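Local coordinates for Tp0751 (Treponema pallidum, PDB 5JK2), which is an outer membrane adhesin with a non-canonical lipocalin fold that mediates attachment to extracellular matrix components and interactions with host cells, at residues A[42-50]-A[95-104]. The protein carries 1 engineered substitution. Numbering follows the deposited sequence.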
loop_
_atom_site.group_PDB
_atom_site.type_symbol
_atom_site.label_atom_id
_atom_site.label_comp_id
_atom_site.label_asym_id
_atom_site.label_seq_id
_atom_site.Cartn_x
_atom_site.Cartn_y
_atom_site.Cartn_z
ATOM N N GLU A 42 -7.650 -1.624 -17.197
ATOM C CA GLU A 42 -7.115 -2.835 -16.585
ATOM C C GLU A 42 -5.701 -3.111 -17.112
ATOM O O GLU A 42 -5.287 -4.261 -17.269
ATOM C CB GLU A 42 -8.061 -4.019 -16.846
ATOM C CG GLU A 42 -8.810 -4.515 -15.607
ATOM C CD GLU A 42 -8.165 -5.740 -14.969
ATOM O OE1 GLU A 42 -7.985 -6.757 -15.673
ATOM O OE2 GLU A 42 -7.843 -5.686 -13.762
ATOM N N GLN A 43 -4.966 -2.035 -17.374
ATOM C CA GLN A 43 -3.586 -2.135 -17.829
ATOM C C GLN A 43 -2.741 -2.852 -16.781
ATOM O O GLN A 43 -3.156 -2.993 -15.630
ATOM C CB GLN A 43 -3.014 -0.744 -18.116
ATOM C CG GLN A 43 -1.818 -0.730 -19.062
ATOM C CD GLN A 43 -0.814 0.352 -18.716
ATOM O OE1 GLN A 43 -1.180 1.430 -18.250
ATOM N NE2 GLN A 43 0.465 0.064 -18.935
ATOM N N GLY A 44 -1.559 -3.300 -17.191
ATOM C CA GLY A 44 -0.659 -4.047 -16.331
ATOM C C GLY A 44 -0.508 -3.506 -14.923
ATOM O O GLY A 44 -0.697 -4.246 -13.957
ATOM N N ALA A 45 -0.189 -2.219 -14.800
ATOM C CA ALA A 45 0.187 -1.648 -13.508
ATOM C C ALA A 45 -0.801 -0.620 -12.956
ATOM O O ALA A 45 -0.944 0.480 -13.493
ATOM C CB ALA A 45 1.564 -1.018 -13.610
ATOM N N LEU A 46 -1.479 -1.006 -11.878
ATOM C CA LEU A 46 -2.179 -0.071 -11.002
ATOM C C LEU A 46 -1.268 0.234 -9.814
ATOM O O LEU A 46 -1.422 1.244 -9.126
ATOM C CB LEU A 46 -3.518 -0.654 -10.535
ATOM C CG LEU A 46 -4.114 -0.147 -9.215
ATOM C CD1 LEU A 46 -4.518 1.315 -9.309
ATOM C CD2 LEU A 46 -5.302 -1.008 -8.809
ATOM N N GLN A 47 -0.307 -0.658 -9.590
ATOM C CA GLN A 47 0.644 -0.532 -8.496
ATOM C C GLN A 47 1.453 0.746 -8.627
ATOM O O GLN A 47 1.903 1.317 -7.635
ATOM C CB GLN A 47 1.587 -1.738 -8.468
ATOM C CG GLN A 47 0.888 -3.092 -8.496
ATOM C CD GLN A 47 1.862 -4.255 -8.410
ATOM O OE1 GLN A 47 3.063 -4.060 -8.228
ATOM N NE2 GLN A 47 1.345 -5.472 -8.540
ATOM N N HIS A 48 1.633 1.191 -9.865
ATOM C CA HIS A 48 2.454 2.358 -10.151
ATOM C C HIS A 48 1.917 3.589 -9.426
ATOM O O HIS A 48 2.657 4.537 -9.156
ATOM C CB HIS A 48 2.515 2.599 -11.659
ATOM C CG HIS A 48 3.731 3.348 -12.107
ATOM N ND1 HIS A 48 4.103 3.446 -13.430
ATOM C CD2 HIS A 48 4.668 4.031 -11.402
ATOM C CE1 HIS A 48 5.211 4.159 -13.524
ATOM N NE2 HIS A 48 5.575 4.526 -12.310
ATOM N N LEU A 49 0.629 3.560 -9.096
ATOM C CA LEU A 49 0.008 4.644 -8.344
ATOM C C LEU A 49 0.353 4.569 -6.861
ATOM O O LEU A 49 0.257 5.566 -6.149
ATOM C CB LEU A 49 -1.513 4.619 -8.520
ATOM C CG LEU A 49 -2.079 5.113 -9.854
ATOM C CD1 LEU A 49 -3.579 4.884 -9.904
ATOM C CD2 LEU A 49 -1.756 6.586 -10.075
ATOM N N LEU A 50 0.747 3.389 -6.393
ATOM C CA LEU A 50 1.045 3.201 -4.975
ATOM C C LEU A 50 2.425 3.722 -4.603
ATOM O O LEU A 50 2.647 4.141 -3.466
ATOM C CB LEU A 50 0.941 1.724 -4.595
ATOM C CG LEU A 50 -0.475 1.149 -4.591
ATOM C CD1 LEU A 50 -0.434 -0.349 -4.390
ATOM C CD2 LEU A 50 -1.315 1.809 -3.511
ATOM N N ALA A 95 2.509 -9.781 -5.550
ATOM C CA ALA A 95 1.578 -8.662 -5.648
ATOM C C ALA A 95 0.673 -8.827 -6.866
ATOM O O ALA A 95 1.156 -8.978 -7.990
ATOM C CB ALA A 95 2.337 -7.350 -5.725
ATOM N N HIS A 96 -0.637 -8.788 -6.633
ATOM C CA HIS A 96 -1.625 -9.014 -7.685
ATOM C C HIS A 96 -2.693 -7.931 -7.695
ATOM O O HIS A 96 -3.180 -7.517 -6.646
ATOM C CB HIS A 96 -2.288 -10.384 -7.516
ATOM C CG HIS A 96 -1.470 -11.518 -8.053
ATOM N ND1 HIS A 96 -0.532 -12.185 -7.296
ATOM C CD2 HIS A 96 -1.445 -12.095 -9.278
ATOM C CE1 HIS A 96 0.033 -13.127 -8.028
ATOM N NE2 HIS A 96 -0.502 -13.095 -9.235
ATOM N N THR A 97 -3.046 -7.482 -8.896
ATOM C CA THR A 97 -4.110 -6.506 -9.085
ATOM C C THR A 97 -5.379 -7.184 -9.589
ATOM O O THR A 97 -5.327 -8.039 -10.470
ATOM C CB THR A 97 -3.708 -5.419 -10.095
ATOM O OG1 THR A 97 -3.575 -6.001 -11.398
ATOM C CG2 THR A 97 -2.394 -4.772 -9.700
ATOM N N HIS A 98 -6.519 -6.800 -9.025
ATOM C CA HIS A 98 -7.809 -7.220 -9.554
ATOM C C HIS A 98 -8.813 -6.086 -9.410
ATOM O O HIS A 98 -9.148 -5.681 -8.297
ATOM C CB HIS A 98 -8.324 -8.474 -8.844
ATOM C CG HIS A 98 -9.519 -9.087 -9.507
ATOM N ND1 HIS A 98 -10.590 -9.593 -8.801
ATOM C CD2 HIS A 98 -9.812 -9.271 -10.817
ATOM C CE1 HIS A 98 -11.490 -10.063 -9.647
ATOM N NE2 HIS A 98 -11.042 -9.879 -10.876
ATOM N N ARG A 99 -9.287 -5.583 -10.546
ATOM C CA ARG A 99 -10.236 -4.474 -10.578
ATOM C C ARG A 99 -9.652 -3.233 -9.898
ATOM O O ARG A 99 -8.924 -2.469 -10.530
ATOM C CB ARG A 99 -11.559 -4.886 -9.926
ATOM C CG ARG A 99 -12.151 -6.155 -10.508
ATOM C CD ARG A 99 -13.584 -6.358 -10.054
ATOM N NE ARG A 99 -14.508 -5.463 -10.749
ATOM C CZ ARG A 99 -15.048 -5.717 -11.939
ATOM N NH1 ARG A 99 -14.759 -6.840 -12.583
ATOM N NH2 ARG A 99 -15.879 -4.841 -12.487
ATOM N N LYS A 100 -9.963 -3.041 -8.617
ATOM C CA LYS A 100 -9.512 -1.863 -7.877
ATOM C C LYS A 100 -8.793 -2.250 -6.590
ATOM O O LYS A 100 -8.762 -1.477 -5.627
ATOM C CB LYS A 100 -10.700 -0.954 -7.552
ATOM C CG LYS A 100 -11.415 -0.425 -8.781
ATOM C CD LYS A 100 -12.583 0.477 -8.411
ATOM C CE LYS A 100 -12.997 1.349 -9.589
ATOM N NZ LYS A 100 -14.325 1.993 -9.386
ATOM N N THR A 101 -8.208 -3.443 -6.582
ATOM C CA THR A 101 -7.559 -3.969 -5.390
ATOM C C THR A 101 -6.202 -4.592 -5.695
ATOM O O THR A 101 -6.103 -5.535 -6.479
ATOM C CB THR A 101 -8.436 -5.031 -4.707
ATOM O OG1 THR A 101 -9.767 -4.526 -4.554
ATOM C CG2 THR A 101 -7.871 -5.403 -3.341
ATOM N N VAL A 102 -5.163 -4.053 -5.065
ATOM C CA VAL A 102 -3.846 -4.678 -5.075
ATOM C C VAL A 102 -3.698 -5.509 -3.808
ATOM O O VAL A 102 -3.879 -5.000 -2.703
ATOM C CB VAL A 102 -2.711 -3.644 -5.145
ATOM C CG1 VAL A 102 -1.373 -4.337 -5.364
ATOM C CG2 VAL A 102 -2.972 -2.643 -6.257
ATOM N N SER A 103 -3.371 -6.786 -3.974
ATOM C CA SER A 103 -3.218 -7.696 -2.845
ATOM C C SER A 103 -1.768 -8.132 -2.696
ATOM O O SER A 103 -1.225 -8.827 -3.556
ATOM C CB SER A 103 -4.124 -8.915 -3.015
ATOM O OG SER A 103 -5.481 -8.571 -2.794
ATOM N N PHE A 104 -1.151 -7.724 -1.592
ATOM C CA PHE A 104 0.262 -7.982 -1.352
ATOM C C PHE A 104 0.506 -9.167 -0.429
ATOM O O PHE A 104 -0.276 -9.429 0.484
ATOM C CB PHE A 104 0.925 -6.753 -0.739
ATOM C CG PHE A 104 1.050 -5.598 -1.678
ATOM C CD1 PHE A 104 2.166 -5.466 -2.484
ATOM C CD2 PHE A 104 0.060 -4.634 -1.746
ATOM C CE1 PHE A 104 2.292 -4.399 -3.346
ATOM C CE2 PHE A 104 0.179 -3.564 -2.606
ATOM C CZ PHE A 104 1.297 -3.446 -3.408
#
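Val102 sits between two leucines of the facing segment: its CG2 lies 3.8 Å from Leu46 CD2 and 3.9 Å from Leu50 CD1, so one methyl serves both. Leu46 reaches it with CG swung anti to the backbone N (chi1 155°), which carries CD2 toward the hairpin turn. The other methyl of Val102, CG1, meets the aliphatic part of Gln47, whose side chain runs roughly at a right angle to the valine. Leu50 CD1 also touches Phe104, in the plane of the ring at its edge, 3.7 Å from CZ.

Gln47 extends its side chain to the hairpin's first strand, between Thr97 and Ala95. Its CG rests 3.9 Å from Thr97 CG2, and because the chain stays extended beyond CG (chi2 -178°) the amide is carried on to Ala95, where NE2 comes within 3.5 Å of CB. No hydrogen bond crosses between the segments; even Glu42 OE2, 3.5 Å from Arg99 N, only approaches the turn.

Segment 95-104 is the tip of a beta hairpin, the end of strand 86-98 and the start of strand 101-108 linked by a two-residue turn at Arg99 and Lys100. Both strands belong to the closed, eight-stranded antiparallel barrel of the Pallilysin beta barrel domain, a non-canonical lipocalin fold, and 42-50 is the loop leading from helix 26-39 into the first barrel strand. Ala95, Thr97 and Val102 direct their CB atoms toward that loop, while His98 and Thr101, paired by two backbone hydrogen bonds, direct theirs away.

Farther out, Leu46 and Leu50 both pack on Phe122 of strand 115-122, the next strand along, and Leu46 also touches Ala38 of the helix. The loop's backbone is held by Leu50 N bonding to Gln47 O at 2.7 Å, by Arg31 at Leu49 O and by Trp54 at Leu50 O.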